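Local coordinates for succinoglycan biosynthesis protein (Bacillus cereus ATCC 14579, PDB 3B55), which is of unknown function, though it binds calcium and belongs to the erythromycin esterase family, at residues A[260-263]-A[264-268]; A[204-207]-A[208-212]; A[252-255]-A[256-260]. The protein carries 1 engineered substitution. All coordinates share one frame; numbering follows the deposited sequence.

In the fold
Interactions 1 and 3 are consecutive stretches of one helix, 250-268, sharing Arg260 and with centres about 12 Å apart; most of their residues are buried among helices 178-192, 221-240 and 278-298. Interaction 2 is nearer the surface, where helix 197-206 runs out into a loop, and three of its residues are exposed. It still reaches interaction 1: Phe265 packs on Thr210, and Ile262 on Leu206. Interactions 2 and 3 do not touch, their nearest atoms lying about 8 Å apart. The regular i to i+4 backbone bonds of interactions 1 and 3 contrast with the weak, shared bonds of interaction 2. All three lie away from the calcium site.

Interaction 1: residues A[260-263]-A[264-268]; sequences RIIE and QFTTM
Arg260, Ile261, Ile262 and Glu263 hand their carbonyl oxygens to the amides of Gln264, Phe265, Thr266 and Thr267, four regular alpha-helical i to i+4 bonds, with Phe265 N to Ile261 O at 2.9 Å. Two of these oxygens, those of Ile262 and Glu263, are also approached by threonine hydroxyls. Thr266 turns its hydroxyl back along the helix: with chi1 at 59°, OG1 stands between its own backbone N and carbonyl carbon, 3.0 Å from Ile262 O and 3.2 Å from Glu263 O. Thr267 OG1 makes a further, weak bond to Glu263 O at 3.1 Å, alongside the stronger bond from its own backbone N.

Arg260 and Gln264, one turn apart, cross at about a right angle. The long arginine chain bends at chi2 (76°), which brings its guanidinium back beside the helix, and Gln264 CG lies over one face of it, 4.0 Å from Arg260 NH1. The aliphatic part of Gln264 also rests on the backbone, CG being 3.2 Å from Arg260 O. On the solvent-accessible flank, Glu263 OE2 is 3.8 Å from Arg260 NH1 but well out of the guanidinium plane, so this long salt bridge is one of charge alone; the firmer partner of OE2 is the hydroxyl of Ser235.

The buried residues divide between several neighbours: Ile262 packs on Tyr181 and Ile184 of helix 178-192, Thr266 on Val228, and selenomethionine Met268 on His283. Threonine hydroxyls folded onto carbonyls of the preceding turn are a familiar feature of alpha helices, and here they accompany the last turns of helix 250-268, packed among helices 178-192, 221-240 and 278-298.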
loop_
_atom_site.group_PDB
_atom_site.type_symbol
_atom_site.label_atom_id
_atom_site.label_comp_id
_atom_site.label_asym_id
_atom_site.label_seq_id
_atom_site.Cartn_x
_atom_site.Cartn_y
_atom_site.Cartn_z
ATOM N N ARG A 260 -9.597 10.785 12.608
ATOM C CA ARG A 260 -8.409 11.288 11.935
ATOM C C ARG A 260 -8.549 11.124 10.418
ATOM O O ARG A 260 -8.046 11.934 9.646
ATOM C CB ARG A 260 -7.180 10.524 12.412
ATOM C CG ARG A 260 -5.888 11.154 11.971
ATOM C CD ARG A 260 -5.591 12.388 12.802
ATOM N NE ARG A 260 -4.501 13.174 12.231
ATOM C CZ ARG A 260 -4.650 14.042 11.236
ATOM N NH1 ARG A 260 -5.846 14.242 10.703
ATOM N NH2 ARG A 260 -3.602 14.705 10.771
ATOM N N ILE A 261 -9.226 10.064 9.994
ATOM C CA ILE A 261 -9.418 9.812 8.570
ATOM C C ILE A 261 -10.250 10.922 7.922
ATOM O O ILE A 261 -9.972 11.331 6.796
ATOM C CB ILE A 261 -10.107 8.450 8.337
ATOM C CG1 ILE A 261 -9.184 7.316 8.798
ATOM C CG2 ILE A 261 -10.468 8.291 6.869
ATOM C CD1 ILE A 261 -7.897 7.182 7.992
ATOM N N ILE A 262 -11.269 11.397 8.635
ATOM C CA ILE A 262 -12.137 12.459 8.141
ATOM C C ILE A 262 -11.337 13.745 7.938
ATOM O O ILE A 262 -11.557 14.470 6.961
ATOM C CB ILE A 262 -13.293 12.737 9.129
ATOM C CG1 ILE A 262 -14.008 11.428 9.473
ATOM C CG2 ILE A 262 -14.275 13.724 8.509
ATOM C CD1 ILE A 262 -15.032 11.552 10.579
ATOM N N GLU A 263 -10.420 14.040 8.859
ATOM C CA GLU A 263 -9.584 15.232 8.728
ATOM C C GLU A 263 -8.629 15.067 7.548
ATOM O O GLU A 263 -8.371 16.022 6.807
ATOM C CB GLU A 263 -8.752 15.461 9.983
ATOM C CG GLU A 263 -9.523 15.918 11.211
ATOM C CD GLU A 263 -8.594 16.215 12.373
ATOM O OE1 GLU A 263 -7.963 17.296 12.378
ATOM O OE2 GLU A 263 -8.482 15.353 13.270
ATOM N N GLN A 264 -8.097 13.856 7.386
ATOM C CA GLN A 264 -7.171 13.586 6.294
ATOM C C GLN A 264 -7.863 13.810 4.958
ATOM O O GLN A 264 -7.299 14.420 4.045
ATOM C CB GLN A 264 -6.654 12.148 6.365
ATOM C CG GLN A 264 -5.673 11.878 7.507
ATOM C CD GLN A 264 -5.295 10.416 7.593
ATOM O OE1 GLN A 264 -5.805 9.590 6.837
ATOM N NE2 GLN A 264 -4.418 10.083 8.527
ATOM N N PHE A 265 -9.094 13.322 4.856
ATOM C CA PHE A 265 -9.849 13.473 3.629
ATOM C C PHE A 265 -10.208 14.932 3.350
ATOM O O PHE A 265 -9.963 15.430 2.256
ATOM C CB PHE A 265 -11.114 12.602 3.680
ATOM C CG PHE A 265 -12.011 12.767 2.484
ATOM C CD1 PHE A 265 -12.993 13.757 2.456
ATOM C CD2 PHE A 265 -11.837 11.967 1.358
ATOM C CE1 PHE A 265 -13.787 13.945 1.322
ATOM C CE2 PHE A 265 -12.626 12.151 0.218
ATOM C CZ PHE A 265 -13.602 13.144 0.204
ATOM N N THR A 266 -10.776 15.622 4.333
ATOM C CA THR A 266 -11.176 17.013 4.138
ATOM C C THR A 266 -10.014 17.968 3.884
ATOM O O THR A 266 -10.098 18.839 3.015
ATOM C CB THR A 266 -11.993 17.540 5.346
ATOM O OG1 THR A 266 -11.206 17.449 6.538
ATOM C CG2 THR A 266 -13.267 16.727 5.527
ATOM N N THR A 267 -8.934 17.810 4.641
ATOM C CA THR A 267 -7.767 18.676 4.489
ATOM C C THR A 267 -7.092 18.498 3.129
ATOM O O THR A 267 -6.749 19.479 2.465
ATOM C CB THR A 267 -6.737 18.411 5.610
ATOM O OG1 THR A 267 -7.257 18.889 6.861
ATOM C CG2 THR A 267 -5.431 19.119 5.310
HETATM N N MSE A 268 -6.904 17.250 2.717
HETATM C CA MSE A 268 -6.279 16.967 1.433
HETATM C C MSE A 268 -7.040 17.594 0.267
HETATM O O MSE A 268 -6.437 18.104 -0.675
HETATM C CB MSE A 268 -6.191 15.455 1.196
HETATM C CG MSE A 268 -6.040 15.086 -0.280
HETATM SE SE MSE A 268 -5.906 13.189 -0.668
HETATM C CE MSE A 268 -7.769 12.680 -0.474
#

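Interaction 2: residues A[204-207]-A[208-212]; sequences KGLI and PVTKD
The puckered ring of Pro208 sits against the end of helix 197-206, with CD 3.2 Å from Lys204 O and CG 3.4 Å from Gly205 O. Having no N-H, Pro208 can return no hydrogen bond to Lys204 O, and CD occupies that place instead. On the preceding side the Ile207 and Pro208 side chains cross at about a right angle; Ile207 CB is 3.2 Å from Pro208 CD, a tight pair held close by the peptide bond between the two residues.

The backbone bonds of this turn are weak. Leu206 O gathers Val209 N and Thr210 N, each at 3.2 Å, and the Val209 bond is bent to 134° at the hydrogen. Thr210 N also makes a weak bond to Ile207 O at 3.4 Å. The side chains close over the same oxygen: Val209 CG2 comes within 3.2 Å of Leu206 O. Thr210 has chi1 at 62°, which sets its OG1 3.2 Å from Leu206 O too. The strongest partner of this hydroxyl is Tyr181 OH, outside the turn, and it also bonds to Val176 O.

Further along, Asp212 is the N-cap of helix 213-217, and its OD1 bonds to Thr215 OG1. The turn thus links two helices while leaning on three others: Leu206 and Val209 pack on Tyr227 of helix 221-240, Ile207 lies against Glu178 and Tyr181 of helix 178-192, and Thr210 meets Phe265 of helix 250-268.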
loop_
_atom_site.group_PDB
_atom_site.type_symbol
_atom_site.label_atom_id
_atom_site.label_comp_id
_atom_site.label_asym_id
_atom_site.label_seq_id
_atom_site.Cartn_x
_atom_site.Cartn_y
_atom_site.Cartn_z
ATOM N N LYS A 204 -23.430 14.380 10.192
ATOM C CA LYS A 204 -24.572 14.227 9.303
ATOM C C LYS A 204 -24.376 15.069 8.046
ATOM O O LYS A 204 -24.834 14.707 6.963
ATOM C CB LYS A 204 -25.854 14.625 10.038
ATOM C CG LYS A 204 -27.138 14.062 9.453
ATOM C CD LYS A 204 -28.262 14.197 10.470
ATOM C CE LYS A 204 -29.607 13.944 9.842
ATOM N NZ LYS A 204 -29.838 14.954 8.781
ATOM N N GLY A 205 -23.693 16.197 8.199
ATOM C CA GLY A 205 -23.439 17.069 7.069
ATOM C C GLY A 205 -22.206 16.609 6.309
ATOM O O GLY A 205 -22.091 16.822 5.108
ATOM N N LEU A 206 -21.283 15.964 7.012
ATOM C CA LEU A 206 -20.050 15.475 6.398
ATOM C C LEU A 206 -20.241 14.231 5.535
ATOM O O LEU A 206 -19.573 14.069 4.520
ATOM C CB LEU A 206 -19.019 15.171 7.487
ATOM C CG LEU A 206 -18.204 16.347 8.020
ATOM C CD1 LEU A 206 -17.535 15.950 9.328
ATOM C CD2 LEU A 206 -17.171 16.776 6.975
ATOM N N ILE A 207 -21.159 13.364 5.941
ATOM C CA ILE A 207 -21.413 12.122 5.224
ATOM C C ILE A 207 -21.633 12.273 3.719
ATOM O O ILE A 207 -20.909 11.672 2.925
ATOM C CB ILE A 207 -22.605 11.367 5.861
ATOM C CG1 ILE A 207 -22.204 10.863 7.252
ATOM C CG2 ILE A 207 -23.035 10.202 4.974
ATOM C CD1 ILE A 207 -23.343 10.244 8.033
ATOM N N PRO A 208 -22.621 13.082 3.301
ATOM C CA PRO A 208 -22.880 13.263 1.869
ATOM C C PRO A 208 -21.764 13.885 1.026
ATOM O O PRO A 208 -21.726 13.671 -0.185
ATOM C CB PRO A 208 -24.150 14.110 1.854
ATOM C CG PRO A 208 -24.014 14.922 3.101
ATOM C CD PRO A 208 -23.561 13.884 4.102
ATOM N N VAL A 209 -20.862 14.648 1.638
ATOM C CA VAL A 209 -19.786 15.269 0.863
ATOM C C VAL A 209 -18.463 14.504 0.860
ATOM O O VAL A 209 -17.537 14.866 0.133
ATOM C CB VAL A 209 -19.513 16.717 1.328
ATOM C CG1 VAL A 209 -20.752 17.573 1.093
ATOM C CG2 VAL A 209 -19.109 16.736 2.795
ATOM N N THR A 210 -18.364 13.449 1.664
ATOM C CA THR A 210 -17.137 12.661 1.693
ATOM C C THR A 210 -17.334 11.299 1.033
ATOM O O THR A 210 -16.448 10.448 1.098
ATOM C CB THR A 210 -16.610 12.428 3.141
ATOM O OG1 THR A 210 -17.574 11.692 3.897
ATOM C CG2 THR A 210 -16.327 13.756 3.829
ATOM N N LYS A 211 -18.484 11.078 0.399
ATOM C CA LYS A 211 -18.719 9.789 -0.246
ATOM C C LYS A 211 -17.761 9.529 -1.406
ATOM O O LYS A 211 -17.603 8.392 -1.847
ATOM C CB LYS A 211 -20.183 9.650 -0.694
ATOM C CG LYS A 211 -20.800 10.778 -1.516
ATOM C CD LYS A 211 -22.275 10.421 -1.779
ATOM C CE LYS A 211 -23.147 11.616 -2.155
ATOM N NZ LYS A 211 -22.898 12.124 -3.528
ATOM N N ASP A 212 -17.125 10.590 -1.895
ATOM C CA ASP A 212 -16.143 10.496 -2.972
ATOM C C ASP A 212 -15.499 11.854 -3.236
ATOM O O ASP A 212 -16.132 12.895 -3.062
ATOM C CB ASP A 212 -16.760 9.899 -4.253
ATOM C CG ASP A 212 -17.876 10.747 -4.840
ATOM O OD1 ASP A 212 -17.590 11.856 -5.337
ATOM O OD2 ASP A 212 -19.039 10.290 -4.802
#

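Interaction 3: residues A[252-255]-A[256-260]; sequences FAWI and KQNAR
Trp254 O accepts the backbone N of Asn258 at 2.9 Å and has the amide nitrogen of the same residue close by as well. Asn258 makes this double approach because chi1 of -78° lays CG beside its own backbone N and turns the amide back toward the preceding turn. As modelled, Asn258 ND2 is only 2.5 Å from Trp254 O; a bond that short is doubtful in detail. Asn258 ND2 also lies at the edge of the Trp254 ring, near its plane, 4.2 Å from CE3, with ring and amide planes 39° apart. At the other end of the amide, OD1 is met by weak hydrogen bonds from Trp116 NE1 and Asn183 ND2.

The remaining amides follow the regular helical pattern. Lys256 N binds Phe252 O at 3.0 Å, while Gln257 N binds Ala253 O at 3.1 Å and Ala259 N binds Ile255 O at 3.0 Å. Lys256 O is in turn taken by Arg260 N at 2.9 Å.

Lys256 passes Phe252 with its methylene chain, CD lying 4.1 Å from Phe252 CE1, and carries its ammonium group beyond to a salt bridge with Glu239.

Three helices surround these two turns. Ile255 and Ala259 pack on Leu238 of helix 221-240; Phe252 and Ile255 rest on Tyr187 of helix 178-192, with Ala259 on Ile184 of the same helix; and towards helix 278-298, Trp254 touches Leu298 and forms an edge-to-face pair with Trp293, which Gln257 also touches, while Ala253 meets His297.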
loop_
_atom_site.group_PDB
_atom_site.type_symbol
_atom_site.label_atom_id
_atom_site.label_comp_id
_atom_site.label_asym_id
_atom_site.label_seq_id
_atom_site.Cartn_x
_atom_site.Cartn_y
_atom_site.Cartn_z
ATOM N N PHE A 252 -10.691 3.219 22.093
ATOM C CA PHE A 252 -10.772 4.661 21.920
ATOM C C PHE A 252 -9.709 5.066 20.909
ATOM O O PHE A 252 -9.852 6.065 20.200
ATOM C CB PHE A 252 -10.539 5.385 23.244
ATOM C CG PHE A 252 -10.459 6.883 23.106
ATOM C CD1 PHE A 252 -9.229 7.518 22.934
ATOM C CD2 PHE A 252 -11.621 7.658 23.115
ATOM C CE1 PHE A 252 -9.159 8.904 22.774
ATOM C CE2 PHE A 252 -11.559 9.043 22.955
ATOM C CZ PHE A 252 -10.328 9.665 22.782
ATOM N N ALA A 253 -8.638 4.282 20.848
ATOM C CA ALA A 253 -7.561 4.553 19.905
ATOM C C ALA A 253 -8.125 4.418 18.498
ATOM O O ALA A 253 -7.868 5.260 17.630
ATOM C CB ALA A 253 -6.412 3.568 20.118
ATOM N N TRP A 254 -8.902 3.361 18.281
ATOM C CA TRP A 254 -9.516 3.128 16.982
ATOM C C TRP A 254 -10.419 4.289 16.591
ATOM O O TRP A 254 -10.331 4.814 15.481
ATOM C CB TRP A 254 -10.361 1.848 16.986
ATOM C CG TRP A 254 -9.620 0.598 16.609
ATOM C CD1 TRP A 254 -9.138 -0.362 17.456
ATOM C CD2 TRP A 254 -9.285 0.170 15.285
ATOM N NE1 TRP A 254 -8.524 -1.362 16.738
ATOM C CE2 TRP A 254 -8.598 -1.060 15.403
ATOM C CE3 TRP A 254 -9.494 0.707 14.008
ATOM C CZ2 TRP A 254 -8.123 -1.766 14.290
ATOM C CZ3 TRP A 254 -9.024 0.007 12.901
ATOM C CH2 TRP A 254 -8.345 -1.218 13.052
ATOM N N ILE A 255 -11.299 4.678 17.507
ATOM C CA ILE A 255 -12.242 5.763 17.257
ATOM C C ILE A 255 -11.518 7.033 16.841
ATOM O O ILE A 255 -11.867 7.659 15.843
ATOM C CB ILE A 255 -13.095 6.038 18.511
ATOM C CG1 ILE A 255 -13.829 4.753 18.917
ATOM C CG2 ILE A 255 -14.065 7.173 18.251
ATOM C CD1 ILE A 255 -14.653 4.118 17.802
ATOM N N LYS A 256 -10.497 7.393 17.608
ATOM C CA LYS A 256 -9.699 8.580 17.343
ATOM C C LYS A 256 -9.120 8.565 15.923
ATOM O O LYS A 256 -9.108 9.588 15.235
ATOM C CB LYS A 256 -8.573 8.663 18.375
ATOM C CG LYS A 256 -7.779 9.937 18.337
ATOM C CD LYS A 256 -6.905 10.060 19.568
ATOM C CE LYS A 256 -6.100 11.340 19.510
ATOM N NZ LYS A 256 -7.006 12.480 19.205
ATOM N N GLN A 257 -8.658 7.397 15.484
ATOM C CA GLN A 257 -8.077 7.254 14.157
ATOM C C GLN A 257 -9.148 7.398 13.082
ATOM O O GLN A 257 -8.905 8.010 12.035
ATOM C CB GLN A 257 -7.380 5.902 14.020
ATOM C CG GLN A 257 -6.714 5.711 12.671
ATOM C CD GLN A 257 -5.670 6.775 12.364
ATOM O OE1 GLN A 257 -5.139 6.826 11.255
ATOM N NE2 GLN A 257 -5.374 7.625 13.341
ATOM N N ASN A 258 -10.325 6.832 13.341
ATOM C CA ASN A 258 -11.442 6.930 12.409
ATOM C C ASN A 258 -11.759 8.408 12.183
ATOM O O ASN A 258 -12.069 8.818 11.065
ATOM C CB ASN A 258 -12.674 6.222 12.978
ATOM C CG ASN A 258 -12.595 4.710 12.842
ATOM O OD1 ASN A 258 -13.059 4.141 11.853
ATOM N ND2 ASN A 258 -11.994 4.054 13.828
ATOM N N ALA A 259 -11.681 9.207 13.246
ATOM C CA ALA A 259 -11.951 10.642 13.137
ATOM C C ALA A 259 -10.801 11.285 12.365
ATOM O O ALA A 259 -10.998 12.208 11.570
ATOM C CB ALA A 259 -12.063 11.272 14.523
ATOM N N ARG A 260 -9.597 10.785 12.608
ATOM C CA ARG A 260 -8.409 11.288 11.935
ATOM C C ARG A 260 -8.549 11.124 10.418
ATOM O O ARG A 260 -8.046 11.934 9.646
ATOM C CB ARG A 260 -7.180 10.524 12.412
ATOM C CG ARG A 260 -5.888 11.154 11.971
ATOM C CD ARG A 260 -5.591 12.388 12.802
ATOM N NE ARG A 260 -4.501 13.174 12.231
ATOM C CZ ARG A 260 -4.650 14.042 11.236
ATOM N NH1 ARG A 260 -5.846 14.242 10.703
ATOM N NH2 ARG A 260 -3.602 14.705 10.771
#